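Local atomic coordinates of uncharacterized protein AsqI (Emericella nidulans, PDB entry 5YY3), a protein that catalyses, as a zinc-dependent cyclopenase of the tyrosinase family, the ring contraction of 4'-methoxycyclopenin to 4'-methoxyviridicatin in aspoquinolone biosynthesis. Residues L355-F363 against C392-Y403. Sequence-based numbering, arbitrary orientation.
Sequences LHNYGLGKF and CFWRWYKHLQYY
Trp396 drives its indole as a knob into the hole formed by His356, Gly359, Leu360 and Phe363. With CG anti to the backbone N (chi1 -175°), the ring reaches across to helix 355-363, where Gly359, lacking a side chain, lets it lie close: Gly359 CA sits over one face, 4.2 Å from the centroid of the six-membered ring, and His399 CD2 lies over the opposite face. The indole edge is tethered by a hydrogen bond from Trp396 NE1 to His356 ND1 (3.1 Å), almost in the indole plane but 17° out of the imidazole plane. The two rings meet rim to rim, neither over the face of the other, and Leu400 CD1 approaches the imidazole obliquely, 3.6 Å from His356 ND1. Leu360 CD2 touches the edge of the Phe393 ring, 3.4 Å from Phe393 CD2, and also reaches Trp396 CD1. Toward the C-terminal end of 355-363, Phe363 meets Trp396 CB through its CE2 and, obliquely, Cys392 SG through its CD1 (3.6 Å), a sulfur-aromatic contact. The axes of segments 355-363 and 392-403 run nearly antiparallel (159°) and approach to 10.9 Å. This buried helix pair belongs to the hemocyanin-type metal-binding domain and borders the zinc site, Leu400 neighbouring the zinc ligand His218 and His356 lying near His190.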
loop_
_atom_site.group_PDB
_atom_site.type_symbol
_atom_site.label_atom_id
_atom_site.label_comp_id
_atom_site.label_asym_id
_atom_site.label_seq_id
_atom_site.Cartn_x
_atom_site.Cartn_y
_atom_site.Cartn_z
ATOM N N LEU A 355 -34.179 -9.652 17.952
ATOM C CA LEU A 355 -33.308 -8.916 17.027
ATOM C C LEU A 355 -31.981 -9.608 16.691
ATOM O O LEU A 355 -31.558 -9.596 15.536
ATOM C CB LEU A 355 -33.015 -7.523 17.589
ATOM C CG LEU A 355 -32.222 -6.570 16.706
ATOM C CD1 LEU A 355 -32.865 -6.483 15.334
ATOM C CD2 LEU A 355 -32.168 -5.207 17.349
ATOM N N HIS A 356 -31.314 -10.192 17.687
ATOM C CA HIS A 356 -30.005 -10.797 17.461
ATOM C C HIS A 356 -30.104 -11.953 16.482
ATOM O O HIS A 356 -29.374 -12.005 15.488
ATOM C CB HIS A 356 -29.376 -11.293 18.771
ATOM C CG HIS A 356 -28.192 -12.191 18.564
ATOM N ND1 HIS A 356 -27.066 -11.791 17.875
ATOM C CD2 HIS A 356 -27.970 -13.478 18.932
ATOM C CE1 HIS A 356 -26.196 -12.789 17.836
ATOM N NE2 HIS A 356 -26.723 -13.822 18.474
ATOM N N ASN A 357 -31.013 -12.881 16.753
ATOM C CA ASN A 357 -31.073 -14.100 15.946
ATOM C C ASN A 357 -31.726 -13.884 14.572
ATOM O O ASN A 357 -31.348 -14.525 13.594
ATOM C CB ASN A 357 -31.790 -15.207 16.726
ATOM C CG ASN A 357 -31.029 -15.614 17.985
ATOM O OD1 ASN A 357 -30.101 -16.427 17.933
ATOM N ND2 ASN A 357 -31.414 -15.045 19.120
ATOM N N TYR A 358 -32.687 -12.976 14.469
ATOM C CA TYR A 358 -33.205 -12.665 13.137
ATOM C C TYR A 358 -32.168 -11.866 12.362
ATOM O O TYR A 358 -32.067 -11.983 11.128
ATOM C CB TYR A 358 -34.531 -11.909 13.207
ATOM C CG TYR A 358 -35.715 -12.819 13.378
ATOM C CD1 TYR A 358 -35.994 -13.802 12.437
ATOM C CD2 TYR A 358 -36.574 -12.686 14.466
ATOM C CE1 TYR A 358 -37.093 -14.638 12.579
ATOM C CE2 TYR A 358 -37.672 -13.515 14.614
ATOM C CZ TYR A 358 -37.925 -14.487 13.662
ATOM O OH TYR A 358 -39.006 -15.323 13.808
ATOM N N GLY A 359 -31.389 -11.064 13.080
ATOM C CA GLY A 359 -30.290 -10.337 12.460
ATOM C C GLY A 359 -29.269 -11.249 11.801
ATOM O O GLY A 359 -28.877 -11.026 10.644
ATOM N N LEU A 360 -28.835 -12.276 12.533
ATOM C CA LEU A 360 -27.905 -13.267 11.990
ATOM C C LEU A 360 -28.534 -13.947 10.785
ATOM O O LEU A 360 -27.856 -14.220 9.780
ATOM C CB LEU A 360 -27.520 -14.318 13.046
ATOM C CG LEU A 360 -26.694 -13.795 14.226
ATOM C CD1 LEU A 360 -26.286 -14.938 15.145
ATOM C CD2 LEU A 360 -25.481 -13.039 13.727
ATOM N N GLY A 361 -29.837 -14.207 10.904
ATOM C CA GLY A 361 -30.629 -14.797 9.834
ATOM C C GLY A 361 -30.622 -13.994 8.545
ATOM O O GLY A 361 -30.637 -14.569 7.450
ATOM N N LYS A 362 -30.576 -12.670 8.663
ATOM C CA LYS A 362 -30.524 -11.815 7.482
ATOM C C LYS A 362 -29.170 -11.917 6.765
ATOM O O LYS A 362 -29.117 -11.822 5.541
ATOM C CB LYS A 362 -30.819 -10.364 7.861
ATOM C CG LYS A 362 -32.211 -10.155 8.472
ATOM C CD LYS A 362 -33.339 -10.409 7.441
ATOM C CE LYS A 362 -33.491 -9.223 6.502
ATOM N NZ LYS A 362 -34.510 -9.427 5.425
ATOM N N PHE A 363 -28.076 -12.118 7.506
ATOM C CA PHE A 363 -26.783 -12.326 6.856
ATOM C C PHE A 363 -26.755 -13.684 6.151
ATOM O O PHE A 363 -26.177 -13.818 5.082
ATOM C CB PHE A 363 -25.623 -12.218 7.856
ATOM C CG PHE A 363 -25.424 -10.832 8.409
ATOM C CD1 PHE A 363 -24.832 -9.840 7.641
ATOM C CD2 PHE A 363 -25.820 -10.526 9.707
ATOM C CE1 PHE A 363 -24.643 -8.558 8.162
ATOM C CE2 PHE A 363 -25.648 -9.256 10.227
ATOM C CZ PHE A 363 -25.062 -8.268 9.451
ATOM N N CYS A 392 -18.657 -9.814 8.200
ATOM C CA CYS A 392 -19.972 -9.207 8.445
ATOM C C CYS A 392 -20.449 -9.479 9.882
ATOM O O CYS A 392 -21.153 -8.658 10.467
ATOM C CB CYS A 392 -21.021 -9.679 7.424
ATOM S SG CYS A 392 -21.620 -11.376 7.557
ATOM N N PHE A 393 -20.057 -10.603 10.473
ATOM C CA PHE A 393 -20.548 -10.887 11.815
ATOM C C PHE A 393 -19.858 -10.020 12.860
ATOM O O PHE A 393 -20.426 -9.739 13.914
ATOM C CB PHE A 393 -20.399 -12.369 12.148
ATOM C CG PHE A 393 -21.357 -13.246 11.378
ATOM C CD1 PHE A 393 -20.951 -13.915 10.230
ATOM C CD2 PHE A 393 -22.684 -13.330 11.751
ATOM C CE1 PHE A 393 -21.836 -14.704 9.515
ATOM C CE2 PHE A 393 -23.586 -14.111 11.027
ATOM C CZ PHE A 393 -23.160 -14.798 9.917
ATOM N N TRP A 394 -18.638 -9.578 12.563
ATOM C CA TRP A 394 -17.931 -8.704 13.487
ATOM C C TRP A 394 -18.609 -7.362 13.460
ATOM O O TRP A 394 -18.655 -6.672 14.477
ATOM C CB TRP A 394 -16.430 -8.618 13.143
ATOM C CG TRP A 394 -15.766 -9.899 13.524
ATOM C CD1 TRP A 394 -15.542 -10.975 12.721
ATOM C CD2 TRP A 394 -15.337 -10.282 14.839
ATOM N NE1 TRP A 394 -14.959 -11.994 13.442
ATOM C CE2 TRP A 394 -14.822 -11.589 14.747
ATOM C CE3 TRP A 394 -15.317 -9.635 16.082
ATOM C CZ2 TRP A 394 -14.299 -12.263 15.850
ATOM C CZ3 TRP A 394 -14.795 -10.298 17.168
ATOM C CH2 TRP A 394 -14.285 -11.601 17.046
ATOM N N ARG A 395 -19.198 -7.010 12.320
ATOM C CA ARG A 395 -19.939 -5.755 12.250
ATOM C C ARG A 395 -21.251 -5.888 13.043
ATOM O O ARG A 395 -21.688 -4.939 13.697
ATOM C CB ARG A 395 -20.191 -5.340 10.793
ATOM C CG ARG A 395 -18.889 -5.139 9.982
ATOM C CD ARG A 395 -19.123 -4.328 8.688
ATOM N NE ARG A 395 -19.973 -3.197 9.013
ATOM C CZ ARG A 395 -20.604 -2.445 8.125
ATOM N NH1 ARG A 395 -20.455 -2.683 6.819
ATOM N NH2 ARG A 395 -21.384 -1.452 8.555
ATOM N N TRP A 396 -21.856 -7.074 13.019
ATOM C CA TRP A 396 -23.018 -7.311 13.866
ATOM C C TRP A 396 -22.623 -7.359 15.356
ATOM O O TRP A 396 -23.291 -6.736 16.193
ATOM C CB TRP A 396 -23.743 -8.602 13.457
ATOM C CG TRP A 396 -25.020 -8.828 14.241
ATOM C CD1 TRP A 396 -25.209 -9.723 15.248
ATOM C CD2 TRP A 396 -26.269 -8.133 14.082
ATOM N NE1 TRP A 396 -26.496 -9.635 15.728
ATOM C CE2 TRP A 396 -27.171 -8.662 15.026
ATOM C CE3 TRP A 396 -26.711 -7.102 13.244
ATOM C CZ2 TRP A 396 -28.486 -8.213 15.155
ATOM C CZ3 TRP A 396 -28.018 -6.656 13.364
ATOM C CH2 TRP A 396 -28.893 -7.214 14.312
ATOM N N TYR A 397 -21.552 -8.080 15.697
ATOM C CA TYR A 397 -21.100 -8.122 17.099
ATOM C C TYR A 397 -20.839 -6.711 17.635
ATOM O O TYR A 397 -21.160 -6.415 18.784
ATOM C CB TYR A 397 -19.832 -8.961 17.267
ATOM C CG TYR A 397 -19.909 -10.413 16.815
ATOM C CD1 TYR A 397 -21.121 -11.101 16.753
ATOM C CD2 TYR A 397 -18.753 -11.090 16.440
ATOM C CE1 TYR A 397 -21.169 -12.443 16.335
ATOM C CE2 TYR A 397 -18.791 -12.419 16.021
ATOM C CZ TYR A 397 -20.000 -13.090 15.971
ATOM O OH TYR A 397 -20.021 -14.404 15.553
ATOM N N LYS A 398 -20.279 -5.824 16.815
ATOM C CA LYS A 398 -20.042 -4.473 17.324
ATOM C C LYS A 398 -21.366 -3.715 17.472
ATOM O O LYS A 398 -21.480 -2.839 18.329
ATOM C CB LYS A 398 -19.070 -3.675 16.445
ATOM C CG LYS A 398 -18.722 -2.319 17.080
ATOM C CD LYS A 398 -17.479 -1.683 16.487
ATOM C CE LYS A 398 -17.337 -0.226 16.932
ATOM N NZ LYS A 398 -16.186 0.471 16.247
ATOM N N HIS A 399 -22.372 -4.069 16.668
ATOM C CA HIS A 399 -23.719 -3.521 16.869
ATOM C C HIS A 399 -24.296 -3.977 18.199
ATOM O O HIS A 399 -24.810 -3.159 18.949
ATOM C CB HIS A 399 -24.669 -3.927 15.743
ATOM C CG HIS A 399 -26.082 -3.470 15.953
ATOM N ND1 HIS A 399 -26.419 -2.147 16.159
ATOM C CD2 HIS A 399 -27.248 -4.160 15.973
ATOM C CE1 HIS A 399 -27.726 -2.041 16.300
ATOM N NE2 HIS A 399 -28.253 -3.247 16.190
ATOM N N LEU A 400 -24.236 -5.279 18.480
ATOM C CA LEU A 400 -24.588 -5.784 19.814
ATOM C C LEU A 400 -23.876 -4.986 20.906
ATOM O O LEU A 400 -24.493 -4.587 21.900
ATOM C CB LEU A 400 -24.234 -7.274 19.955
ATOM C CG LEU A 400 -24.957 -8.190 18.972
ATOM C CD1 LEU A 400 -24.501 -9.624 19.149
ATOM C CD2 LEU A 400 -26.466 -8.068 19.172
ATOM N N GLN A 401 -22.576 -4.741 20.715
ATOM C CA GLN A 401 -21.800 -4.001 21.711
ATOM C C GLN A 401 -22.391 -2.604 21.957
ATOM O O GLN A 401 -22.288 -2.061 23.069
ATOM C CB GLN A 401 -20.339 -3.876 21.279
ATOM C CG GLN A 401 -19.421 -3.320 22.364
ATOM C CD GLN A 401 -18.093 -2.813 21.807
ATOM O OE1 GLN A 401 -18.065 -1.932 20.934
ATOM N NE2 GLN A 401 -16.985 -3.365 22.311
ATOM N N TYR A 402 -23.017 -2.031 20.930
ATOM C CA TYR A 402 -23.604 -0.691 21.044
ATOM C C TYR A 402 -24.689 -0.646 22.124
ATOM O O TYR A 402 -24.772 0.316 22.900
ATOM C CB TYR A 402 -24.162 -0.230 19.687
ATOM C CG TYR A 402 -24.838 1.120 19.717
ATOM C CD1 TYR A 402 -24.212 2.216 20.288
ATOM C CD2 TYR A 402 -26.099 1.303 19.150
ATOM C CE1 TYR A 402 -24.822 3.462 20.329
ATOM C CE2 TYR A 402 -26.726 2.548 19.172
ATOM C CZ TYR A 402 -26.081 3.625 19.764
ATOM O OH TYR A 402 -26.682 4.867 19.791
ATOM N N TYR A 403 -25.500 -1.692 22.207
ATOM C CA TYR A 403 -26.532 -1.732 23.234
ATOM C C TYR A 403 -25.890 -1.708 24.622
ATOM O O TYR A 403 -26.359 -1.001 25.533
ATOM C CB TYR A 403 -27.417 -2.963 23.059
ATOM C CG TYR A 403 -28.225 -2.938 21.780
ATOM C CD1 TYR A 403 -29.490 -2.370 21.748
ATOM C CD2 TYR A 403 -27.707 -3.460 20.598
ATOM C CE1 TYR A 403 -30.229 -2.343 20.576
ATOM C CE2 TYR A 403 -28.427 -3.428 19.424
ATOM C CZ TYR A 403 -29.687 -2.877 19.415
ATOM O OH TYR A 403 -30.406 -2.864 18.238
#